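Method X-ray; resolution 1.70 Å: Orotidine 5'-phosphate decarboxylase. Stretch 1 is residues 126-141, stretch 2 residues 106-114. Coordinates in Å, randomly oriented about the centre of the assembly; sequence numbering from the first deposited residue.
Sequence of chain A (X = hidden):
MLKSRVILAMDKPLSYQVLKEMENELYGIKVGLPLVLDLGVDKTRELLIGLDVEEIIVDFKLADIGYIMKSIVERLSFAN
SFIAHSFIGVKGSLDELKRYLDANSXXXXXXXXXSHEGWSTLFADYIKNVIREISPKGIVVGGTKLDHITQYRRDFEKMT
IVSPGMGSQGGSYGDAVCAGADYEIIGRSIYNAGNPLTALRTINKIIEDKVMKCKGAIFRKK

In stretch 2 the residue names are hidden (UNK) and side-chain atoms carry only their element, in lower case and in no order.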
# COMPACT_ATOMS: atom_id res chain seq x y z
N TYR A 126 -8.76 3.74 17.97
CA TYR A 126 -7.34 3.73 17.64
C TYR A 126 -7.04 4.64 16.43
O TYR A 126 -6.14 5.47 16.47
CB TYR A 126 -6.88 2.32 17.32
CG TYR A 126 -5.40 2.26 16.99
CD1 TYR A 126 -4.44 2.58 17.94
CD2 TYR A 126 -4.97 1.89 15.71
CE1 TYR A 126 -3.09 2.53 17.65
CE2 TYR A 126 -3.62 1.84 15.41
CZ TYR A 126 -2.69 2.17 16.38
OH TYR A 126 -1.35 2.12 16.09
N ILE A 127 -7.80 4.45 15.36
CA ILE A 127 -7.56 5.23 14.15
C ILE A 127 -7.77 6.73 14.41
O ILE A 127 -6.97 7.55 13.99
CB ILE A 127 -8.41 4.69 12.95
CG1 ILE A 127 -7.67 3.49 12.32
CG2 ILE A 127 -8.61 5.77 11.92
CD1 ILE A 127 -8.55 2.57 11.49
N LYS A 128 -8.83 7.08 15.12
CA LYS A 128 -9.04 8.48 15.48
C LYS A 128 -7.88 9.05 16.29
O LYS A 128 -7.45 10.18 16.05
CB LYS A 128 -10.37 8.66 16.23
CG LYS A 128 -11.57 8.51 15.31
CD LYS A 128 -12.90 8.75 16.03
CE LYS A 128 -14.07 8.55 15.07
NZ LYS A 128 -15.36 9.03 15.66
N ASN A 129 -7.36 8.27 17.23
CA ASN A 129 -6.18 8.69 17.97
C ASN A 129 -4.95 8.90 17.09
O ASN A 129 -4.22 9.87 17.26
CB ASN A 129 -5.86 7.69 19.08
CG ASN A 129 -6.83 7.77 20.21
OD1 ASN A 129 -7.56 8.76 20.33
ND2 ASN A 129 -6.87 6.74 21.05
N VAL A 130 -4.72 7.98 16.17
CA VAL A 130 -3.64 8.17 15.21
C VAL A 130 -3.84 9.48 14.46
O VAL A 130 -2.89 10.27 14.30
CB VAL A 130 -3.55 6.99 14.23
CG1 VAL A 130 -2.58 7.30 13.13
CG2 VAL A 130 -3.14 5.73 14.97
N ILE A 131 -5.06 9.73 14.01
CA ILE A 131 -5.33 10.95 13.25
C ILE A 131 -5.09 12.19 14.12
O ILE A 131 -4.53 13.18 13.66
CB ILE A 131 -6.75 10.95 12.65
CG1 ILE A 131 -6.85 9.87 11.57
CG2 ILE A 131 -7.10 12.31 12.08
CD1 ILE A 131 -8.28 9.53 11.14
N ARG A 132 -5.52 12.12 15.37
CA ARG A 132 -5.28 13.23 16.30
C ARG A 132 -3.79 13.54 16.54
O ARG A 132 -3.40 14.70 16.59
CB ARG A 132 -5.99 12.97 17.62
CG ARG A 132 -7.49 13.02 17.50
CD ARG A 132 -8.14 12.42 18.73
NE ARG A 132 -9.59 12.47 18.64
CZ ARG A 132 -10.40 11.47 18.98
NH1 ARG A 132 -9.90 10.33 19.45
NH2 ARG A 132 -11.71 11.61 18.86
N GLU A 133 -2.97 12.50 16.69
CA GLU A 133 -1.53 12.71 16.88
C GLU A 133 -0.86 13.31 15.65
O GLU A 133 -0.03 14.21 15.77
CB GLU A 133 -0.83 11.40 17.25
CG GLU A 133 -1.06 10.93 18.66
CD GLU A 133 -0.29 9.66 18.97
OE1 GLU A 133 0.62 9.31 18.19
OE2 GLU A 133 -0.60 9.00 19.99
N ILE A 134 -1.21 12.81 14.48
CA ILE A 134 -0.55 13.18 13.23
C ILE A 134 -1.04 14.51 12.69
O ILE A 134 -0.26 15.29 12.15
CB ILE A 134 -0.72 12.07 12.16
CG1 ILE A 134 0.06 10.82 12.58
CG2 ILE A 134 -0.26 12.56 10.79
CD1 ILE A 134 1.57 10.96 12.45
N SER A 135 -2.33 14.78 12.85
CA SER A 135 -2.92 16.03 12.37
C SER A 135 -2.68 16.24 10.88
O SER A 135 -2.06 17.22 10.47
CB SER A 135 -2.39 17.21 13.18
OG SER A 135 -2.99 18.42 12.76
N PRO A 136 -3.19 15.31 10.05
CA PRO A 136 -3.06 15.37 8.59
C PRO A 136 -3.87 16.54 8.01
O PRO A 136 -4.69 17.12 8.72
CB PRO A 136 -3.66 14.03 8.13
CG PRO A 136 -4.64 13.66 9.24
CD PRO A 136 -3.97 14.14 10.50
N LYS A 137 -3.62 16.89 6.76
CA LYS A 137 -4.46 17.86 6.05
C LYS A 137 -5.89 17.32 5.96
O LYS A 137 -6.86 18.07 6.13
CB LYS A 137 -3.92 18.10 4.64
CG LYS A 137 -4.89 18.83 3.71
CD LYS A 137 -4.64 20.33 3.67
CE LYS A 137 -5.64 21.03 2.74
NZ LYS A 137 -6.17 20.11 1.70
N GLY A 138 -6.00 16.02 5.70
CA GLY A 138 -7.30 15.42 5.43
C GLY A 138 -7.39 13.96 5.83
O GLY A 138 -6.40 13.35 6.25
N ILE A 139 -8.59 13.41 5.69
CA ILE A 139 -8.84 12.00 5.98
C ILE A 139 -9.79 11.44 4.94
O ILE A 139 -10.63 12.16 4.39
CB ILE A 139 -9.43 11.78 7.40
CG1 ILE A 139 -10.67 12.64 7.59
CG2 ILE A 139 -8.36 12.10 8.47
CD1 ILE A 139 -11.33 12.46 8.96
N VAL A 140 -9.65 10.15 4.68
CA VAL A 140 -10.47 9.46 3.71
C VAL A 140 -11.55 8.70 4.48
O VAL A 140 -11.23 7.83 5.28
CB VAL A 140 -9.62 8.47 2.87
CG1 VAL A 140 -10.46 7.79 1.79
CG2 VAL A 140 -8.42 9.17 2.26
N VAL A 141 -12.82 9.04 4.26
CA VAL A 141 -13.92 8.33 4.91
C VAL A 141 -14.89 7.81 3.84
O VAL A 141 -15.49 8.59 3.10
CB VAL A 141 -14.69 9.23 5.90
CG1 VAL A 141 -15.67 8.37 6.69
CG2 VAL A 141 -13.72 9.94 6.83
N UNK A 106 4.29 19.05 1.28
CA UNK A 106 3.25 18.13 0.79
C UNK A 106 2.19 17.93 1.86
O UNK A 106 2.47 18.02 3.05
c UNK A 106 5.72 17.54 -2.86
c UNK A 106 3.89 16.78 0.44
n UNK A 106 5.29 18.20 -4.12
c UNK A 106 5.04 16.87 -0.53
c UNK A 106 4.58 17.48 -1.85
N UNK A 107 0.95 17.66 1.43
CA UNK A 107 -0.14 17.35 2.35
C UNK A 107 -0.26 15.84 2.56
O UNK A 107 0.02 15.04 1.66
c UNK A 107 -1.48 19.36 1.56
n UNK A 107 -1.93 19.76 0.38
c UNK A 107 -1.47 17.86 1.79
o UNK A 107 -1.09 20.14 2.43
N UNK A 108 -0.73 15.45 3.75
CA UNK A 108 -1.01 14.05 4.07
C UNK A 108 -2.50 13.87 4.31
O UNK A 108 -3.12 14.67 5.01
c UNK A 108 -0.22 13.62 5.33
c UNK A 108 -0.39 12.19 5.86
c UNK A 108 0.01 11.15 4.81
c UNK A 108 0.38 11.98 7.17
N UNK A 109 -3.07 12.84 3.69
CA UNK A 109 -4.44 12.40 3.96
C UNK A 109 -4.36 10.99 4.54
O UNK A 109 -3.67 10.14 3.98
c UNK A 109 -5.10 15.73 0.92
c UNK A 109 -6.38 16.19 1.14
c UNK A 109 -7.29 15.42 1.83
c UNK A 109 -6.92 14.19 2.31
c UNK A 109 -5.64 13.70 2.12
c UNK A 109 -5.24 12.35 2.66
c UNK A 109 -4.73 14.48 1.42
o UNK A 109 -6.77 17.41 0.66
N UNK A 110 -5.08 10.74 5.64
CA UNK A 110 -5.04 9.42 6.26
C UNK A 110 -6.35 8.67 6.06
O UNK A 110 -7.43 9.23 6.16
c UNK A 110 -2.23 9.21 7.58
c UNK A 110 -4.73 9.52 7.75
c UNK A 110 -3.29 10.10 9.69
c UNK A 110 -3.37 10.07 8.17
N UNK A 111 -6.24 7.38 5.75
CA UNK A 111 -7.42 6.54 5.55
C UNK A 111 -8.07 6.20 6.89
O UNK A 111 -7.43 5.57 7.76
c UNK A 111 -7.06 5.26 4.80
c UNK A 111 -6.56 5.60 3.41
c UNK A 111 -8.28 4.33 4.74
N UNK A 112 -9.32 6.60 7.08
CA UNK A 112 -10.00 6.36 8.36
C UNK A 112 -11.01 5.22 8.26
O UNK A 112 -11.04 4.35 9.13
c UNK A 112 -10.68 7.63 8.89
N UNK A 113 -11.85 5.27 7.24
CA UNK A 113 -12.85 4.23 7.01
C UNK A 113 -12.89 3.88 5.53
O UNK A 113 -12.94 4.76 4.67
c UNK A 113 -15.25 3.54 7.34
c UNK A 113 -14.26 4.70 7.43
c UNK A 113 -14.22 5.28 8.83
N UNK A 114 -12.86 2.59 5.21
CA UNK A 114 -13.04 2.18 3.82
C UNK A 114 -14.47 1.74 3.52
O UNK A 114 -15.27 1.52 4.43
s UNK A 114 -9.40 0.62 2.73
c UNK A 114 -10.60 1.61 3.62
c UNK A 114 -9.98 0.87 1.04
c UNK A 114 -12.02 1.13 3.41
O HOH W 1 -0.55 17.25 5.91

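Position 106 carries four carbons in an unbranched row ending in a nitrogen. It lies beyond the reach of stretch 1, and the chain alone identifies it as lysine, K106. Position 107, where the strand begins, has two side-chain carbons, the second bearing one oxygen and one nitrogen. The planar amide of this short chain marks asparagine, N107, whose OD1 lies 3.8 Å from CD of K137.

At position 108 four carbons fork at the second, and one branch tip approaches CG2 of I134. The fork after a single methylene makes this leucine, L108; its CD2 is the atom 3.7 Å from I134 CG2. Its carbonyl begins the pairing of the two chains, with G138 N donating to L108 O at 3.3 Å and K137 N making a weak bond to the same L108 O at 2.9 Å. A water accepts from L108 N at 2.8 Å and, weakly, from K137 N at 3.2 Å.

Position 109 shows one carbon followed by a six-carbon ring bearing an oxygen, and one face of that ring lies over the backbone nitrogen of G138. This is tyrosine, Y109. Its OH sits 3.0 Å from NZ of K137. The ring fills the space beside G138 where a side chain would otherwise project: an ideal CB on that glycine would fall 2.1 Å from Y109 CE1, a clash.

Position 110 again has four carbons forked at the second, here surrounded by V130, I131, I134 and P136. It is leucine, L110, and its CD1 meets P136 CG at 3.8 Å, I131 CG1 at 4.0 Å and I134 CG2 at 4.1 Å. Its backbone is paired on both sides of the residue: L110 N donates to G138 O at 3.0 Å, and L110 O accepts from V140 N at 2.8 Å.

Position 111 has three carbons, the first carrying the other two, and faces V140. Branching at CB identifies valine, V111, with its CG2 4.2 Å from V140 CG2. Position 112 has a single side-chain carbon and is therefore alanine, A112. Its CB packs 3.8 Å from I131 CD1 and 4.1 Å from I127 CG2, so the helix rests close to the strand here.

Position 113 repeats the three-carbon, CB-branched pattern beside V141, giving valine, V113, whose CB is 4.0 Å from V141 CG1. Position 114 has two carbons, a sulfur and a terminal carbon in an unbranched chain: methionine, M114, directed away from stretch 1.

The contact combines a parallel strand pair with a helix packed against it. Hydrogen bonds alternate from G138 to V140, where a beta bulge lets V140 O accept from both A112 N at 2.9 Å and V113 N at 3.3 Å, shifting the register by one residue. L110 shares its sheet face with I139 and meets the helix there, while Y109, V111 and V140 occupy the other. The helix runs nearly antiparallel to strand 107-113, contributing I127, V130, I131 and I134 to a wholly apolar set of side-chain contacts.

Stretch 2 (106-114) KNLYLVAVM
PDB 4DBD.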